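Local coordinates for periplasmic binding protein (Agrobacterium tumefaciens str. B6, PDB 5L9G) that binds the opine mannopine and, as a periplasmic binding protein, probably delivers it to an ABC transporter for uptake into the cell, at residues 176-179 / 180-183; 273-276 / 277-280; 336-339 / 340-344. One frame throughout, in Å; residues are numbered along the deposited sequence.

Interaction 1 (176-179 / 180-183); sequences KVYE and FLST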
loop_
_atom_site.group_PDB
_atom_site.type_symbol
_atom_site.label_atom_id
_atom_site.label_comp_id
_atom_site.label_asym_id
_atom_site.label_seq_id
_atom_site.Cartn_x
_atom_site.Cartn_y
_atom_site.Cartn_z
ATOM N N LYS A 176 2.141 -20.153 1.933
ATOM C CA LYS A 176 2.308 -20.782 0.612
ATOM C C LYS A 176 1.719 -19.935 -0.550
ATOM O O LYS A 176 1.690 -20.402 -1.690
ATOM C CB LYS A 176 1.721 -22.208 0.587
ATOM C CG LYS A 176 2.278 -23.151 1.653
ATOM C CD LYS A 176 3.348 -24.071 1.109
ATOM C CE LYS A 176 3.817 -25.072 2.140
ATOM N NZ LYS A 176 4.736 -24.461 3.142
ATOM N N VAL A 177 1.244 -18.714 -0.271
ATOM C CA VAL A 177 0.654 -17.854 -1.307
ATOM C C VAL A 177 1.505 -17.799 -2.583
ATOM O O VAL A 177 0.997 -18.018 -3.689
ATOM C CB VAL A 177 0.351 -16.415 -0.774
ATOM C CG1 VAL A 177 0.014 -15.452 -1.911
ATOM C CG2 VAL A 177 -0.775 -16.433 0.246
ATOM N N TYR A 178 2.798 -17.499 -2.422
ATOM C CA TYR A 178 3.671 -17.284 -3.567
ATOM C C TYR A 178 4.234 -18.563 -4.149
ATOM O O TYR A 178 4.638 -18.553 -5.310
ATOM C CB TYR A 178 4.743 -16.258 -3.239
ATOM C CG TYR A 178 4.141 -14.893 -2.981
ATOM C CD1 TYR A 178 3.625 -14.128 -4.024
ATOM C CD2 TYR A 178 4.014 -14.398 -1.685
ATOM C CE1 TYR A 178 3.070 -12.862 -3.792
ATOM C CE2 TYR A 178 3.494 -13.123 -1.446
ATOM C CZ TYR A 178 3.019 -12.362 -2.503
ATOM O OH TYR A 178 2.495 -11.110 -2.274
ATOM N N GLU A 179 4.180 -19.677 -3.394
ATOM C CA GLU A 179 4.551 -20.986 -3.915
ATOM C C GLU A 179 3.425 -21.398 -4.878
ATOM O O GLU A 179 3.699 -21.890 -5.966
ATOM C CB GLU A 179 4.677 -21.998 -2.768
ATOM C CG GLU A 179 5.966 -21.862 -1.977
ATOM C CD GLU A 179 6.151 -22.915 -0.900
ATOM O OE1 GLU A 179 5.902 -24.111 -1.179
ATOM O OE2 GLU A 179 6.539 -22.541 0.231
ATOM N N PHE A 180 2.159 -21.133 -4.492
ATOM C CA PHE A 180 0.972 -21.414 -5.302
ATOM C C PHE A 180 0.999 -20.588 -6.588
ATOM O O PHE A 180 0.735 -21.130 -7.661
ATOM C CB PHE A 180 -0.320 -21.127 -4.515
ATOM C CG PHE A 180 -1.600 -21.351 -5.292
ATOM C CD1 PHE A 180 -2.075 -22.635 -5.527
ATOM C CD2 PHE A 180 -2.316 -20.278 -5.809
ATOM C CE1 PHE A 180 -3.252 -22.842 -6.248
ATOM C CE2 PHE A 180 -3.491 -20.488 -6.537
ATOM C CZ PHE A 180 -3.951 -21.768 -6.751
ATOM N N LEU A 181 1.334 -19.276 -6.476
ATOM C CA LEU A 181 1.403 -18.356 -7.613
ATOM C C LEU A 181 2.701 -18.493 -8.436
ATOM O O LEU A 181 2.847 -17.803 -9.451
ATOM C CB LEU A 181 1.227 -16.911 -7.129
ATOM C CG LEU A 181 -0.141 -16.512 -6.546
ATOM C CD1 LEU A 181 -0.098 -15.089 -6.029
ATOM C CD2 LEU A 181 -1.278 -16.690 -7.566
ATOM N N SER A 182 3.642 -19.378 -8.004
ATOM C CA SER A 182 4.912 -19.602 -8.702
ATOM C C SER A 182 4.714 -20.368 -10.027
ATOM O O SER A 182 5.584 -20.314 -10.903
ATOM C CB SER A 182 5.913 -20.324 -7.798
ATOM O OG SER A 182 5.686 -21.725 -7.711
ATOM N N THR A 183 3.576 -21.088 -10.164
ATOM C CA THR A 183 3.247 -21.873 -11.366
ATOM C C THR A 183 2.170 -21.173 -12.216
ATOM O O THR A 183 1.408 -20.352 -11.692
ATOM C CB THR A 183 2.785 -23.313 -11.004
ATOM O OG1 THR A 183 1.469 -23.273 -10.462
ATOM C CG2 THR A 183 3.737 -24.043 -10.060
#

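Interaction 2 (273-276 / 277-280); sequences MSKA and EYQK. With EDO (1,2-ethanediol), chain H.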
loop_
_atom_site.group_PDB
_atom_site.type_symbol
_atom_site.label_atom_id
_atom_site.label_comp_id
_atom_site.label_asym_id
_atom_site.label_seq_id
_atom_site.Cartn_x
_atom_site.Cartn_y
_atom_site.Cartn_z
ATOM N N MET A 273 14.000 13.259 5.701
ATOM C CA MET A 273 12.670 12.749 6.082
ATOM C C MET A 273 12.652 11.270 6.556
ATOM O O MET A 273 11.692 10.860 7.224
ATOM C CB MET A 273 11.628 12.976 4.971
ATOM C CG MET A 273 11.726 12.003 3.796
ATOM S SD MET A 273 10.428 12.282 2.567
ATOM C CE MET A 273 10.939 13.884 1.895
ATOM N N SER A 274 13.704 10.493 6.209
ATOM C CA SER A 274 13.814 9.079 6.598
ATOM C C SER A 274 14.270 8.915 8.056
ATOM O O SER A 274 14.232 7.800 8.593
ATOM C CB SER A 274 14.778 8.342 5.671
ATOM O OG SER A 274 14.313 8.306 4.333
ATOM N N LYS A 275 14.712 10.018 8.688
ATOM C CA LYS A 275 15.211 10.034 10.070
ATOM C C LYS A 275 14.163 9.635 11.106
ATOM O O LYS A 275 12.985 9.924 10.922
ATOM C CB LYS A 275 15.842 11.381 10.422
ATOM C CG LYS A 275 17.215 11.592 9.776
ATOM C CD LYS A 275 17.769 12.971 10.115
ATOM C CE LYS A 275 19.214 13.109 9.707
ATOM N NZ LYS A 275 19.721 14.488 9.956
ATOM N N ALA A 276 14.603 8.971 12.196
ATOM C CA ALA A 276 13.766 8.487 13.306
ATOM C C ALA A 276 12.907 9.599 13.949
ATOM O O ALA A 276 11.744 9.351 14.300
ATOM C CB ALA A 276 14.656 7.844 14.360
ATOM N N GLU A 277 13.488 10.822 14.083
ATOM C CA GLU A 277 12.858 12.017 14.660
ATOM C C GLU A 277 11.580 12.453 13.916
ATOM O O GLU A 277 10.738 13.126 14.519
ATOM C CB GLU A 277 13.867 13.179 14.779
ATOM C CG GLU A 277 14.332 13.765 13.457
ATOM C CD GLU A 277 15.594 14.591 13.538
ATOM O OE1 GLU A 277 15.510 15.834 13.668
ATOM O OE2 GLU A 277 16.682 13.981 13.445
ATOM N N TYR A 278 11.459 12.103 12.617
ATOM C CA TYR A 278 10.275 12.409 11.798
ATOM C C TYR A 278 9.362 11.201 11.744
ATOM O O TYR A 278 8.148 11.345 11.903
ATOM C CB TYR A 278 10.670 12.843 10.376
ATOM C CG TYR A 278 11.642 14.000 10.364
ATOM C CD1 TYR A 278 11.235 15.283 10.725
ATOM C CD2 TYR A 278 12.979 13.808 10.042
ATOM C CE1 TYR A 278 12.139 16.346 10.762
ATOM C CE2 TYR A 278 13.885 14.868 10.047
ATOM C CZ TYR A 278 13.462 16.133 10.415
ATOM O OH TYR A 278 14.351 17.178 10.444
ATOM N N GLN A 279 9.954 10.006 11.516
ATOM C CA GLN A 279 9.257 8.717 11.437
ATOM C C GLN A 279 8.384 8.438 12.671
ATOM O O GLN A 279 7.292 7.884 12.529
ATOM C CB GLN A 279 10.283 7.596 11.219
ATOM C CG GLN A 279 10.718 7.449 9.761
ATOM C CD GLN A 279 9.847 6.436 9.051
ATOM O OE1 GLN A 279 9.745 5.277 9.467
ATOM N NE2 GLN A 279 9.142 6.860 8.002
ATOM N N LYS A 280 8.840 8.861 13.871
ATOM C CA LYS A 280 8.103 8.677 15.129
ATOM C C LYS A 280 6.689 9.303 15.099
ATOM O O LYS A 280 5.788 8.784 15.759
ATOM C CB LYS A 280 8.913 9.211 16.337
ATOM C CG LYS A 280 8.965 10.746 16.455
ATOM C CD LYS A 280 9.771 11.258 17.650
ATOM C CE LYS A 280 9.247 12.595 18.142
ATOM N NZ LYS A 280 9.351 13.670 17.122
HETATM C C1 EDO H . 17.708 7.025 10.281
HETATM O O1 EDO H . 17.708 7.326 8.876
HETATM C C2 EDO H . 17.930 8.271 11.150
HETATM O O2 EDO H . 17.603 7.999 12.491
HETATM O O HOH W 1 10.198 8.741 6.072
#

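Interaction 3 (336-339 / 340-344); sequences EAYD and NVRLS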
loop_
_atom_site.group_PDB
_atom_site.type_symbol
_atom_site.label_atom_id
_atom_site.label_comp_id
_atom_site.label_asym_id
_atom_site.label_seq_id
_atom_site.Cartn_x
_atom_site.Cartn_y
_atom_site.Cartn_z
ATOM N N GLU A 336 -2.387 -7.054 -16.987
ATOM C CA GLU A 336 -3.243 -7.396 -18.121
ATOM C C GLU A 336 -4.395 -8.338 -17.739
ATOM O O GLU A 336 -5.538 -8.057 -18.095
ATOM C CB GLU A 336 -2.407 -7.948 -19.308
ATOM C CG GLU A 336 -3.237 -8.465 -20.476
ATOM C CD GLU A 336 -2.470 -8.718 -21.756
ATOM O OE1 GLU A 336 -2.120 -9.890 -22.025
ATOM O OE2 GLU A 336 -2.242 -7.742 -22.506
ATOM N N ALA A 337 -4.104 -9.460 -17.042
ATOM C CA ALA A 337 -5.136 -10.414 -16.648
ATOM C C ALA A 337 -6.184 -9.786 -15.706
ATOM O O ALA A 337 -7.384 -10.027 -15.868
ATOM C CB ALA A 337 -4.501 -11.636 -16.008
ATOM N N TYR A 338 -5.733 -8.954 -14.746
ATOM C CA TYR A 338 -6.642 -8.300 -13.799
ATOM C C TYR A 338 -7.478 -7.211 -14.500
ATOM O O TYR A 338 -8.674 -7.113 -14.230
ATOM C CB TYR A 338 -5.881 -7.782 -12.584
ATOM C CG TYR A 338 -6.752 -7.360 -11.417
ATOM C CD1 TYR A 338 -7.658 -8.248 -10.838
ATOM C CD2 TYR A 338 -6.613 -6.101 -10.841
ATOM C CE1 TYR A 338 -8.439 -7.876 -9.743
ATOM C CE2 TYR A 338 -7.382 -5.719 -9.740
ATOM C CZ TYR A 338 -8.284 -6.616 -9.186
ATOM O OH TYR A 338 -9.016 -6.248 -8.082
ATOM N N ASP A 339 -6.893 -6.494 -15.489
ATOM C CA ASP A 339 -7.619 -5.529 -16.331
ATOM C C ASP A 339 -8.816 -6.256 -16.970
ATOM O O ASP A 339 -9.915 -5.724 -16.974
ATOM C CB ASP A 339 -6.717 -4.964 -17.467
ATOM C CG ASP A 339 -5.779 -3.816 -17.123
ATOM O OD1 ASP A 339 -5.876 -3.277 -15.987
ATOM O OD2 ASP A 339 -4.940 -3.457 -17.987
ATOM N N ASN A 340 -8.602 -7.487 -17.478
ATOM C CA ASN A 340 -9.646 -8.283 -18.118
ATOM C C ASN A 340 -10.743 -8.725 -17.159
ATOM O O ASN A 340 -11.912 -8.699 -17.536
ATOM C CB ASN A 340 -9.060 -9.451 -18.883
ATOM C CG ASN A 340 -8.579 -9.005 -20.233
ATOM O OD1 ASN A 340 -7.444 -8.539 -20.395
ATOM N ND2 ASN A 340 -9.487 -8.989 -21.193
ATOM N N VAL A 341 -10.382 -9.089 -15.917
ATOM C CA VAL A 341 -11.356 -9.443 -14.880
ATOM C C VAL A 341 -12.322 -8.257 -14.640
ATOM O O VAL A 341 -13.536 -8.458 -14.593
ATOM C CB VAL A 341 -10.650 -9.902 -13.564
ATOM C CG1 VAL A 341 -11.619 -9.931 -12.384
ATOM C CG2 VAL A 341 -9.994 -11.271 -13.750
ATOM N N ARG A 342 -11.788 -7.037 -14.500
ATOM C CA ARG A 342 -12.623 -5.867 -14.210
ATOM C C ARG A 342 -13.408 -5.403 -15.426
ATOM O O ARG A 342 -14.489 -4.837 -15.276
ATOM C CB ARG A 342 -11.795 -4.710 -13.638
ATOM C CG ARG A 342 -10.830 -5.121 -12.525
ATOM C CD ARG A 342 -10.167 -3.911 -11.889
ATOM N NE ARG A 342 -9.676 -2.949 -12.878
ATOM C CZ ARG A 342 -8.489 -3.016 -13.465
ATOM N NH1 ARG A 342 -7.647 -3.999 -13.170
ATOM N NH2 ARG A 342 -8.130 -2.099 -14.349
ATOM N N LEU A 343 -12.855 -5.649 -16.631
ATOM C CA LEU A 343 -13.453 -5.289 -17.918
ATOM C C LEU A 343 -14.508 -6.337 -18.302
ATOM O O LEU A 343 -15.289 -6.098 -19.223
ATOM C CB LEU A 343 -12.344 -5.238 -18.993
ATOM C CG LEU A 343 -12.132 -3.937 -19.788
ATOM C CD1 LEU A 343 -11.590 -2.803 -18.908
ATOM C CD2 LEU A 343 -11.163 -4.175 -20.927
ATOM N N SER A 344 -14.534 -7.502 -17.604
ATOM C CA SER A 344 -15.514 -8.556 -17.896
ATOM C C SER A 344 -16.929 -8.133 -17.489
ATOM O O SER A 344 -17.897 -8.563 -18.122
ATOM C CB SER A 344 -15.126 -9.879 -17.232
ATOM O OG SER A 344 -15.394 -9.921 -15.837
HETATM O O HOH W 2 -4.901 -4.371 -13.577
#

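Interaction 1 (176-179 / 180-183)
Leu181 packs against Val177, one turn earlier on the short helix 177-180, and this pair forms the tight side of the contact. The two side chains run alongside one another, with Leu181 CD1 4.1 Å from Val177 CG1. Val177 swings CG1 to the side of its own carbonyl carbon (chi1 168°), and the same methyl sits 4.1 Å above the centre of the Tyr178 ring, so one branch serves both neighbours. Buried valine and leucine suit this side, which faces helix 162-169; Tyr178 adds ring surface, while its OH bonds to Glu164 and to Asp323 N. The backbone keeps helical spacing here: Phe180 N donates to Lys176 O at 2.9 Å, nearly straight at 165°, and Leu181 N to Val177 O at 3.1 Å.

The solvent side is looser and polar. Lys176 NZ and Glu179 OE2 make a long salt bridge of 3.9 Å. Ser182, in the type I turn from Phe180 to Thr183, has chi1 of 79°, which brings OG to 2.6 Å from Glu179 O; the same carbonyl also takes a weak bond from Ser182 N. Thr183 then caps the next helix, 184-197, through Gly186 N. The chemistry implies a division of labour: branched apolar groups fix the buried side, whereas a small hydroxyl serves a carbonyl where the helix gives way to the turn.

Interaction 2 (273-276 / 277-280)
Lys275, the N-cap residue of helix 276-279, offers its carbonyl to two N-H groups of the first turn: Tyr278 N at 3.2 Å from Lys275 O, well above the carbonyl plane, and Gln279 N at 3.1 Å from the same O, in that plane and almost straight at 174°. Lys280 N closes the next turn on Ala276 O. Ala276 N, at the helix start, donates to O2 of a 1,2-ethanediol, probably from the crystallisation liquor. The side chain of Lys275 lies alongside that of Glu277, and its CB approaches Tyr278 CD2 to 3.8 Å. Its ammonium group reaches Glu272 in a salt bridge, and Tyr278 OH bonds to the other carboxylate oxygen of Glu272, so one acid of the preceding helix serves both. The methylene CG of Glu277 lies 3.6 Å above one face of the Tyr278 ring, near the rim.

A bend at chi2 (-92°) turns the Gln279 amide so that NE2 donates at 2.9 Å to a water, which donates to Met273 O at 2.8 Å; the same amide bonds to Asn118 O and Asn292 N, and a two-sided amide suits this buried spot. Lys280 curls back so that NZ donates to Glu277 O at 3.0 Å. The turn follows helix 263-273, packs on helix 30-48 through Met273 and Tyr278 and on helix 294-299 through Ala276, Gln279 and Lys280, with Gln279 tying it to strand 115-128.

Interaction 3 (336-339 / 340-344)
Arg342 turns back along helix 324-343 to meet Asp339, three residues earlier, and to cross Tyr338, four residues earlier. Its chain leaves the backbone with CG beside the N and stays extended at chi2, then bends at chi3 (-46°); this bend returns the guanidinium toward the preceding turn. Arg342 NH2 donates to Asp339 OD1 at 3.0 Å, meeting it on the anti side and out of the carboxylate plane, while NH1 adds only a weak bond of 3.4 Å to the same oxygen. The two flat groups stand 80° apart, and both nitrogens turn to the single oxygen OD1 instead of pairing with two. A water completes the link: it donates to Asp339 OD1 at 2.8 Å and accepts from Arg342 NH1 at 2.8 Å, lying in the guanidinium plane.

Tyr338 and Arg342 cross at about a right angle. Arg342 CD lies over one face of the ring, 4.0 Å from Tyr338 CE2, but the guanidinium presents its edge, with NH1 3.3 Å from Tyr338 CD2 and the planes 58° apart; this is not a parallel stack. With CG anti to the backbone N, the tyrosine ring is sent inward, where OH bonds to Trp156 O. Val341 CB comes loosely up to Tyr338 CD1 (4.4 Å), and Val341 packs on Leu194, Thr195 and Trp204.

Ala337, with only a methyl, packs on Ile191, its small size consistent with close approach of the helices; arginine suits the margin, its long chain covering the ring while its charge meets Asp339. Ser344 OG, 2.7 Å from Val341 O, serves a carbonyl of the last turn. The whole is an amphipathic helix with an i to i+3 salt bridge, covering helix 184-197 and strand 201-205 in one alpha/beta lobe of the periplasmic binding protein fold.

Overall arrangement
All three contacts are local and partly buried, their centres about 20 Å from the centre of the chain. Interactions 1 and 3 share elements: the 180-183 turn leads into helix 184-197, on which the end of helix 324-343 packs, while Leu181 touches Phe326 near the start of that same helix. Their nearest atoms are still about 10 Å apart. Interaction 2 stands apart, on the opposite side of the centre from interaction 3. Chemistry differs accordingly: interaction 1 rests on apolar branches plus a serine hydroxyl, interaction 2 on a doubly used carbonyl and a water-bridged buried amide, and interaction 3 on a surface salt bridge beside a buried ring.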